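Local structure of purine nucleoside phosphorylase (6TK9) at residues Tyr3-Glu8 against Ile49-Val54; Ile44-Ile49 against Leu75-Arg80; Gly79-Tyr84 against Glu90-Pro95. The protein probably catalyses the reversible phosphorolysis of purine nucleosides such as inosine and guanosine, giving the free base and ribose 1-phosphate. All blocks are in the same frame, centred on the assembly; numbering follows the deposited sequence.

Interaction 1: residues Tyr3-Glu8 against Ile49-Val54; sequences YDKIQE and IPHFPV
Lys-5 and His-51 bring their CA atoms to 6.7 Å, and Glu-8 and Pro-50 theirs to 6.5 Å, where the first turn of helix 4-14 passes a type II beta turn running from Ile-49 to Phe-52. The turn is closed by Phe-52 N on Ile-49 O at 3.2 Å and has His-51 at its third position, with positive phi. CG of His-51 stands anti to the carbonyl carbon (chi1 -47°), which directs the ring toward the helix; there the imidazole meets two side chains three residues apart, one over a face and one at an edge. Lys-5 supplies a CH-pi contact: its CG lies over the centre of one ring face, 3.6 Å from the centroid of the His-51 ring. The extended lysine chain crosses that face, CD continuing past CG and ND1 of the imidazole. Glu-8 works at the ring edge. NE2 of His-51 donates to OE1 of Glu-8 at 2.8 Å, a bent bond (136° at the hydrogen) whose acceptor is tilted 29° from the ring plane and is met from above the carboxylate plane. Together the two partners restrain imidazole rotation, and the carboxylate would probably favour a protonated histidine. Pro-50 adds a looser touch, its CG 4.1 Å from Glu-8 O. The contact lies at the surface, but helix 94-102 packs against it: Phe-94 meets both His-51 and Ile-6, while Pro-50 also rests on Tyr-12 farther along helix 4-14.

Interaction 2: residues Ile44-Ile49 against Leu75-Arg80; sequences IPYGEI and LVYKGR. With PO4 (phosphate ion), chain G.
Tyr-46 spans the distance to Tyr-77 and Gly-79 with its ring, for the backbones stay well apart: the nearest CA atoms, those of Tyr-46 and Tyr-77, are separated by 9.3 Å. The polar component is one hydrogen bond, from Tyr-46 OH to Gly-79 O at 2.8 Å. The carbonyl oxygen sits at the edge of the phenol ring, but the hydroxyl approaches it from 35° above the carbonyl plane, with a C=O...donor angle of 145°. A buried peptide oxygen just past the end of a strand thereby gains a side-chain donor.

This links edge and interior of the mixed sheet: strand 63-66 pairs antiparallel with both 39-45 and 72-78, so the tyrosine reaches across the end of that middle strand, where Tyr-46 also has a backbone bond to Gly-62.

The van der Waals component centres on Tyr-77. Its CG is anti to the carbonyl carbon (chi1 -64°), which presents the ring edge to the incoming phenol oxygen; Tyr-46 OH lies in the plane of the Tyr-77 ring and 3.1 Å from Tyr-77 CB. Tyr-46 CZ comes to 4.1 Å from Tyr-77 CD2, the two side chains crossing at about a right angle. Leu-64 of the middle strand packs on both tyrosines. Beyond Gly-79, Arg-80 N bonds His-60 ND1 and Arg-80 O bonds Ser-55 OG, while the arginine side chain leaves Tyr-46 behind and binds the phosphate through NH1.

Interaction 3: residues Gly79-Tyr84 against Glu90-Pro95; sequences GRVHYY and EEVVFP. With PO4 (phosphate ion), chain G.
Val-81 and Val-92 pack side by side without a hydrogen bond between the segments, their side chains sliding past each other in opposite directions. CG2 of Val-81 rests 3.7 Å from Val-92 CA, and CG2 of Val-92 meets the backbone at 3.6 Å from Tyr-83 N, so one methyl group covers the peptide joining His-82 to Tyr-83.

The residues flanking Val-81 turn to the phosphate. In Arg-80, CB leads to a CG placed between the backbone N and the carbonyl carbon (chi1 52°); this CG lies 3.8 Å from phosphate O1, and CD draws in to 3.5 Å from the same O1. NE then leaves the anion for a salt bridge with Glu-215, a residue that Val-92 also touches. CZ stays 4.1 Å from O1, NH2 is bonded elsewhere, and NH1 divides its hydrogens between Thr-110 O and phosphate O1, the latter at 3.1 Å from NH1 (148° at the hydrogen) and near the guanidinium plane. Exchanging Arg-80 for a methionine would probably leave Glu-215 without its charged mate and the phosphate held by fewer donors. His-82 NE2 grips O1 more straightly, at 2.7 Å and 171°, with the oxygen in the ring plane.

Outward, Tyr-83 meets Arg-141 of a second subunit through a cation-pi contact. With Ser-29 OG, Ala-112 N and Ser-211 OG also bonded to the phosphate, the arrangement matches the phosphate site of the purine nucleoside phosphorylase family; the ion probably comes from the crystallisation liquor, yet is consistent with where substrate phosphate binds.

In the fold
The centres of the three contacts lie 11 to 12 Å apart. Interactions 1 and 2 alternate along the sequence and share Ile-49, so the segment after strand 39-45 faces helix 4-14 through one part and strand 72-78 through another. Interaction 1 closes before interaction 3 opens, whereas interaction 3 begins where interaction 2 ends, Gly-79 and Arg-80 belonging to both, and both touch the phosphate. Interactions 1 and 3 also meet where Pro-53 CG packs on Glu-91 O, while Tyr-77 OH probably bonds weakly to Pro-95 O, joining 2 and 3. The N-terminal helix is thus connected, through sheet and loop, to the probable substrate site.

Interaction 1: residues Tyr3-Glu8 against Ile49-Val54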
# COMPACT_ATOMS: atom_id res chain seq x y z
N TYR A 3 -30.41 -22.70 19.55
CA TYR A 3 -30.97 -23.89 18.85
C TYR A 3 -32.36 -24.14 19.44
O TYR A 3 -33.29 -24.16 18.65
CB TYR A 3 -30.17 -25.19 18.98
CG TYR A 3 -30.82 -26.31 18.19
CD1 TYR A 3 -30.69 -26.36 16.81
CD2 TYR A 3 -31.62 -27.26 18.80
CE1 TYR A 3 -31.31 -27.35 16.06
CE2 TYR A 3 -32.25 -28.26 18.06
CZ TYR A 3 -32.09 -28.30 16.69
OH TYR A 3 -32.68 -29.28 15.95
N ASP A 4 -32.45 -24.31 20.76
CA ASP A 4 -33.74 -24.43 21.49
C ASP A 4 -34.48 -23.08 21.36
O ASP A 4 -35.70 -23.09 21.16
CB ASP A 4 -33.54 -24.95 22.92
CG ASP A 4 -32.96 -26.36 22.98
OD1 ASP A 4 -33.27 -27.17 22.10
OD2 ASP A 4 -32.17 -26.63 23.90
N LYS A 5 -33.73 -21.98 21.39
CA LYS A 5 -34.23 -20.60 21.13
C LYS A 5 -34.74 -20.51 19.69
O LYS A 5 -35.78 -19.86 19.49
CB LYS A 5 -33.11 -19.57 21.30
CG LYS A 5 -32.92 -18.97 22.68
CD LYS A 5 -32.06 -17.70 22.64
CE LYS A 5 -31.60 -17.23 24.01
NZ LYS A 5 -30.42 -16.33 23.90
N ILE A 6 -34.00 -21.09 18.73
CA ILE A 6 -34.35 -21.08 17.28
C ILE A 6 -35.68 -21.83 17.11
O ILE A 6 -36.59 -21.26 16.51
CB ILE A 6 -33.21 -21.68 16.43
CG1 ILE A 6 -32.01 -20.74 16.36
CG2 ILE A 6 -33.67 -22.04 15.03
CD1 ILE A 6 -30.81 -21.37 15.68
N GLN A 7 -35.78 -23.05 17.63
CA GLN A 7 -37.00 -23.89 17.54
C GLN A 7 -38.18 -23.20 18.26
O GLN A 7 -39.30 -23.33 17.76
CB GLN A 7 -36.73 -25.30 18.06
CG GLN A 7 -35.84 -26.16 17.16
CD GLN A 7 -36.28 -26.26 15.71
OE1 GLN A 7 -37.45 -26.48 15.40
NE2 GLN A 7 -35.33 -26.10 14.80
N GLU A 8 -37.95 -22.48 19.36
CA GLU A 8 -39.01 -21.70 20.04
C GLU A 8 -39.58 -20.74 19.00
O GLU A 8 -40.83 -20.66 18.90
CB GLU A 8 -38.52 -20.93 21.27
CG GLU A 8 -38.58 -21.71 22.59
CD GLU A 8 -38.88 -20.88 23.84
OE1 GLU A 8 -38.69 -19.66 23.81
OE2 GLU A 8 -39.30 -21.48 24.86
N ILE A 49 -42.12 -12.33 18.05
CA ILE A 49 -41.41 -13.63 17.84
C ILE A 49 -40.43 -13.84 18.99
O ILE A 49 -39.59 -12.99 19.26
CB ILE A 49 -40.69 -13.72 16.48
CG1 ILE A 49 -41.60 -13.36 15.30
CG2 ILE A 49 -40.06 -15.09 16.29
CD1 ILE A 49 -40.85 -13.25 13.99
N PRO A 50 -40.50 -14.98 19.69
CA PRO A 50 -39.55 -15.28 20.75
C PRO A 50 -38.09 -15.07 20.34
O PRO A 50 -37.69 -15.61 19.36
CB PRO A 50 -39.81 -16.78 21.03
CG PRO A 50 -41.25 -17.00 20.65
CD PRO A 50 -41.52 -16.03 19.51
N HIS A 51 -37.35 -14.29 21.13
CA HIS A 51 -35.87 -14.10 21.06
C HIS A 51 -35.49 -13.25 19.85
O HIS A 51 -34.30 -13.23 19.51
CB HIS A 51 -35.15 -15.45 21.03
CG HIS A 51 -35.62 -16.42 22.06
ND1 HIS A 51 -35.55 -16.16 23.41
CD2 HIS A 51 -36.18 -17.65 21.93
CE1 HIS A 51 -36.05 -17.18 24.08
NE2 HIS A 51 -36.44 -18.11 23.19
N PHE A 52 -36.45 -12.59 19.20
CA PHE A 52 -36.20 -11.76 17.99
C PHE A 52 -35.83 -10.36 18.46
O PHE A 52 -36.51 -9.76 19.29
CB PHE A 52 -37.39 -11.75 17.03
CG PHE A 52 -37.21 -12.47 15.72
CD1 PHE A 52 -37.18 -13.86 15.66
CD2 PHE A 52 -37.12 -11.77 14.53
CE1 PHE A 52 -37.05 -14.52 14.45
CE2 PHE A 52 -37.01 -12.43 13.32
CZ PHE A 52 -36.98 -13.81 13.28
N PRO A 53 -34.72 -9.81 17.93
CA PRO A 53 -34.37 -8.42 18.17
C PRO A 53 -35.36 -7.56 17.38
O PRO A 53 -35.70 -7.97 16.30
CB PRO A 53 -32.93 -8.34 17.66
CG PRO A 53 -32.93 -9.32 16.51
CD PRO A 53 -33.78 -10.47 17.01
N VAL A 54 -35.80 -6.44 17.95
CA VAL A 54 -36.69 -5.47 17.25
C VAL A 54 -35.82 -4.39 16.60
O VAL A 54 -34.85 -3.95 17.22
CB VAL A 54 -37.76 -4.85 18.19
CG1 VAL A 54 -38.50 -5.92 18.96
CG2 VAL A 54 -37.17 -3.81 19.13

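Interaction 2: residues Ile44-Ile49 against Leu75-Arg80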
# COMPACT_ATOMS: atom_id res chain seq x y z
N ILE A 44 -45.75 -11.07 10.63
CA ILE A 44 -45.45 -11.07 12.09
C ILE A 44 -44.40 -10.01 12.41
O ILE A 44 -43.24 -10.14 12.02
CB ILE A 44 -44.98 -12.46 12.53
CG1 ILE A 44 -45.81 -13.58 11.88
CG2 ILE A 44 -44.98 -12.54 14.05
CD1 ILE A 44 -45.07 -14.89 11.77
N PRO A 45 -44.73 -8.96 13.20
CA PRO A 45 -43.71 -8.04 13.69
C PRO A 45 -42.69 -8.77 14.59
O PRO A 45 -43.04 -9.75 15.23
CB PRO A 45 -44.46 -6.97 14.50
CG PRO A 45 -45.89 -7.48 14.64
CD PRO A 45 -46.07 -8.65 13.70
N TYR A 46 -41.45 -8.28 14.61
CA TYR A 46 -40.29 -8.95 15.25
C TYR A 46 -40.54 -9.09 16.76
O TYR A 46 -40.25 -10.19 17.31
CB TYR A 46 -39.01 -8.18 14.91
CG TYR A 46 -38.55 -8.26 13.47
CD1 TYR A 46 -39.07 -9.19 12.59
CD2 TYR A 46 -37.53 -7.44 13.02
CE1 TYR A 46 -38.63 -9.26 11.27
CE2 TYR A 46 -37.06 -7.51 11.72
CZ TYR A 46 -37.61 -8.43 10.84
OH TYR A 46 -37.14 -8.50 9.56
N GLY A 47 -41.15 -8.05 17.37
CA GLY A 47 -41.45 -7.96 18.81
C GLY A 47 -42.25 -9.13 19.35
O GLY A 47 -42.14 -9.41 20.54
N GLU A 48 -43.05 -9.78 18.51
CA GLU A 48 -43.96 -10.89 18.88
C GLU A 48 -43.25 -12.24 18.77
O GLU A 48 -43.83 -13.22 19.28
CB GLU A 48 -45.20 -10.92 17.97
CG GLU A 48 -46.19 -9.78 18.21
CD GLU A 48 -47.37 -9.75 17.24
OE1 GLU A 48 -47.64 -10.80 16.56
OE2 GLU A 48 -48.01 -8.66 17.14
N ILE A 49 -42.12 -12.33 18.05
CA ILE A 49 -41.41 -13.63 17.84
C ILE A 49 -40.43 -13.84 18.99
O ILE A 49 -39.59 -12.99 19.26
CB ILE A 49 -40.69 -13.72 16.48
CG1 ILE A 49 -41.60 -13.36 15.30
CG2 ILE A 49 -40.06 -15.09 16.29
CD1 ILE A 49 -40.85 -13.25 13.99
N LEU A 75 -39.50 -15.88 2.25
CA LEU A 75 -39.39 -15.21 3.58
C LEU A 75 -38.78 -13.83 3.34
O LEU A 75 -37.63 -13.78 2.88
CB LEU A 75 -38.52 -16.04 4.52
CG LEU A 75 -38.52 -15.62 5.99
CD1 LEU A 75 -39.91 -15.73 6.60
CD2 LEU A 75 -37.56 -16.47 6.79
N VAL A 76 -39.54 -12.76 3.57
CA VAL A 76 -39.05 -11.35 3.46
C VAL A 76 -38.94 -10.77 4.88
O VAL A 76 -39.91 -10.86 5.63
CB VAL A 76 -39.95 -10.53 2.51
CG1 VAL A 76 -39.49 -9.08 2.40
CG2 VAL A 76 -40.03 -11.18 1.14
N TYR A 77 -37.76 -10.29 5.25
CA TYR A 77 -37.47 -9.48 6.45
C TYR A 77 -37.65 -8.03 6.05
O TYR A 77 -36.83 -7.55 5.29
CB TYR A 77 -36.04 -9.73 6.93
CG TYR A 77 -35.82 -11.15 7.38
CD1 TYR A 77 -35.49 -12.14 6.48
CD2 TYR A 77 -36.07 -11.52 8.69
CE1 TYR A 77 -35.33 -13.46 6.88
CE2 TYR A 77 -35.92 -12.83 9.10
CZ TYR A 77 -35.54 -13.80 8.20
OH TYR A 77 -35.36 -15.09 8.62
N LYS A 78 -38.77 -7.42 6.41
CA LYS A 78 -38.99 -5.98 6.13
C LYS A 78 -38.16 -5.20 7.17
O LYS A 78 -38.68 -4.99 8.28
CB LYS A 78 -40.48 -5.62 6.10
CG LYS A 78 -40.76 -4.14 5.80
CD LYS A 78 -42.20 -3.73 5.50
CE LYS A 78 -42.25 -2.27 5.09
NZ LYS A 78 -43.60 -1.83 4.66
N GLY A 79 -36.91 -4.88 6.83
CA GLY A 79 -35.91 -4.27 7.74
C GLY A 79 -35.14 -5.33 8.53
O GLY A 79 -35.51 -6.52 8.44
N ARG A 80 -34.12 -4.90 9.28
CA ARG A 80 -33.16 -5.76 10.03
C ARG A 80 -32.65 -4.99 11.26
O ARG A 80 -33.15 -3.86 11.49
CB ARG A 80 -31.96 -6.22 9.19
CG ARG A 80 -31.22 -5.10 8.46
CD ARG A 80 -29.72 -5.32 8.35
NE ARG A 80 -29.37 -6.29 7.33
CZ ARG A 80 -29.25 -6.02 6.03
NH1 ARG A 80 -29.48 -4.80 5.58
NH2 ARG A 80 -28.93 -6.99 5.18
P PO4 G . -28.60 -1.30 5.92
O1 PO4 G . -29.34 -2.07 7.03
O2 PO4 G . -28.38 0.15 6.35
O3 PO4 G . -29.40 -1.30 4.63
O4 PO4 G . -27.27 -2.00 5.65

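Interaction 3: residues Gly79-Tyr84 against Glu90-Pro95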
# COMPACT_ATOMS: atom_id res chain seq x y z
N GLY A 79 -36.91 -4.88 6.83
CA GLY A 79 -35.91 -4.27 7.74
C GLY A 79 -35.14 -5.33 8.53
O GLY A 79 -35.51 -6.52 8.44
N ARG A 80 -34.12 -4.90 9.28
CA ARG A 80 -33.16 -5.76 10.03
C ARG A 80 -32.65 -4.99 11.26
O ARG A 80 -33.15 -3.86 11.49
CB ARG A 80 -31.96 -6.22 9.19
CG ARG A 80 -31.22 -5.10 8.46
CD ARG A 80 -29.72 -5.32 8.35
NE ARG A 80 -29.37 -6.29 7.33
CZ ARG A 80 -29.25 -6.02 6.03
NH1 ARG A 80 -29.48 -4.80 5.58
NH2 ARG A 80 -28.93 -6.99 5.18
N VAL A 81 -31.74 -5.61 12.01
CA VAL A 81 -31.08 -4.99 13.19
C VAL A 81 -29.58 -4.87 12.91
O VAL A 81 -29.04 -5.60 12.05
CB VAL A 81 -31.38 -5.78 14.48
CG1 VAL A 81 -32.88 -5.81 14.74
CG2 VAL A 81 -30.80 -7.18 14.45
N HIS A 82 -28.94 -3.94 13.60
CA HIS A 82 -27.50 -3.63 13.42
C HIS A 82 -26.78 -3.77 14.76
O HIS A 82 -27.40 -3.56 15.83
CB HIS A 82 -27.35 -2.23 12.83
CG HIS A 82 -28.23 -2.01 11.65
ND1 HIS A 82 -29.50 -1.49 11.77
CD2 HIS A 82 -28.04 -2.26 10.34
CE1 HIS A 82 -30.05 -1.42 10.58
NE2 HIS A 82 -29.18 -1.89 9.68
N TYR A 83 -25.51 -4.09 14.67
CA TYR A 83 -24.52 -4.01 15.76
C TYR A 83 -24.50 -2.58 16.32
O TYR A 83 -24.36 -2.46 17.53
CB TYR A 83 -23.17 -4.50 15.23
CG TYR A 83 -22.09 -4.63 16.26
CD1 TYR A 83 -22.16 -5.61 17.23
CD2 TYR A 83 -20.97 -3.82 16.22
CE1 TYR A 83 -21.14 -5.77 18.15
CE2 TYR A 83 -19.95 -3.96 17.15
CZ TYR A 83 -20.04 -4.94 18.12
OH TYR A 83 -19.04 -5.08 19.04
N TYR A 84 -24.71 -1.53 15.53
CA TYR A 84 -24.59 -0.15 16.07
C TYR A 84 -25.73 0.12 17.05
O TYR A 84 -25.53 0.94 17.93
CB TYR A 84 -24.50 0.96 15.01
CG TYR A 84 -25.61 0.98 13.99
CD1 TYR A 84 -26.88 1.43 14.33
CD2 TYR A 84 -25.39 0.55 12.69
CE1 TYR A 84 -27.91 1.43 13.41
CE2 TYR A 84 -26.41 0.56 11.75
CZ TYR A 84 -27.68 1.00 12.12
OH TYR A 84 -28.70 1.01 11.22
N GLU A 90 -24.18 -12.10 17.31
CA GLU A 90 -25.10 -13.25 17.44
C GLU A 90 -26.59 -12.81 17.41
O GLU A 90 -27.38 -13.41 16.66
CB GLU A 90 -24.74 -13.99 18.73
CG GLU A 90 -25.70 -15.10 19.08
CD GLU A 90 -25.73 -15.37 20.56
OE1 GLU A 90 -25.43 -16.50 20.94
OE2 GLU A 90 -26.05 -14.43 21.33
N GLU A 91 -26.97 -11.80 18.20
CA GLU A 91 -28.38 -11.32 18.27
C GLU A 91 -28.81 -10.84 16.89
O GLU A 91 -29.98 -11.10 16.51
CB GLU A 91 -28.54 -10.21 19.33
CG GLU A 91 -28.64 -10.72 20.77
CD GLU A 91 -28.82 -9.62 21.81
OE1 GLU A 91 -28.10 -8.59 21.76
OE2 GLU A 91 -29.69 -9.79 22.68
N VAL A 92 -27.90 -10.19 16.16
CA VAL A 92 -28.10 -9.62 14.80
C VAL A 92 -28.43 -10.74 13.80
O VAL A 92 -29.17 -10.48 12.83
CB VAL A 92 -26.87 -8.78 14.36
CG1 VAL A 92 -26.76 -8.63 12.86
CG2 VAL A 92 -26.85 -7.39 15.01
N VAL A 93 -27.91 -11.95 13.99
CA VAL A 93 -28.10 -13.04 12.99
C VAL A 93 -29.19 -14.02 13.44
O VAL A 93 -29.34 -15.05 12.76
CB VAL A 93 -26.80 -13.80 12.70
CG1 VAL A 93 -25.74 -12.91 12.07
CG2 VAL A 93 -26.27 -14.50 13.95
N PHE A 94 -29.88 -13.77 14.56
CA PHE A 94 -30.95 -14.68 15.01
C PHE A 94 -31.96 -14.82 13.87
O PHE A 94 -32.15 -15.94 13.38
CB PHE A 94 -31.54 -14.28 16.37
CG PHE A 94 -32.45 -15.35 16.92
CD1 PHE A 94 -31.93 -16.55 17.38
CD2 PHE A 94 -33.83 -15.19 16.89
CE1 PHE A 94 -32.77 -17.57 17.82
CE2 PHE A 94 -34.67 -16.21 17.34
CZ PHE A 94 -34.14 -17.39 17.80
N PRO A 95 -32.55 -13.71 13.33
CA PRO A 95 -33.53 -13.81 12.24
C PRO A 95 -33.10 -14.75 11.10
O PRO A 95 -33.78 -15.76 10.93
CB PRO A 95 -33.73 -12.36 11.78
CG PRO A 95 -33.41 -11.53 13.00
CD PRO A 95 -32.33 -12.31 13.72
P PO4 G . -28.60 -1.30 5.92
O1 PO4 G . -29.34 -2.07 7.03
O2 PO4 G . -28.38 0.15 6.35
O3 PO4 G . -29.40 -1.30 4.63
O4 PO4 G . -27.27 -2.00 5.65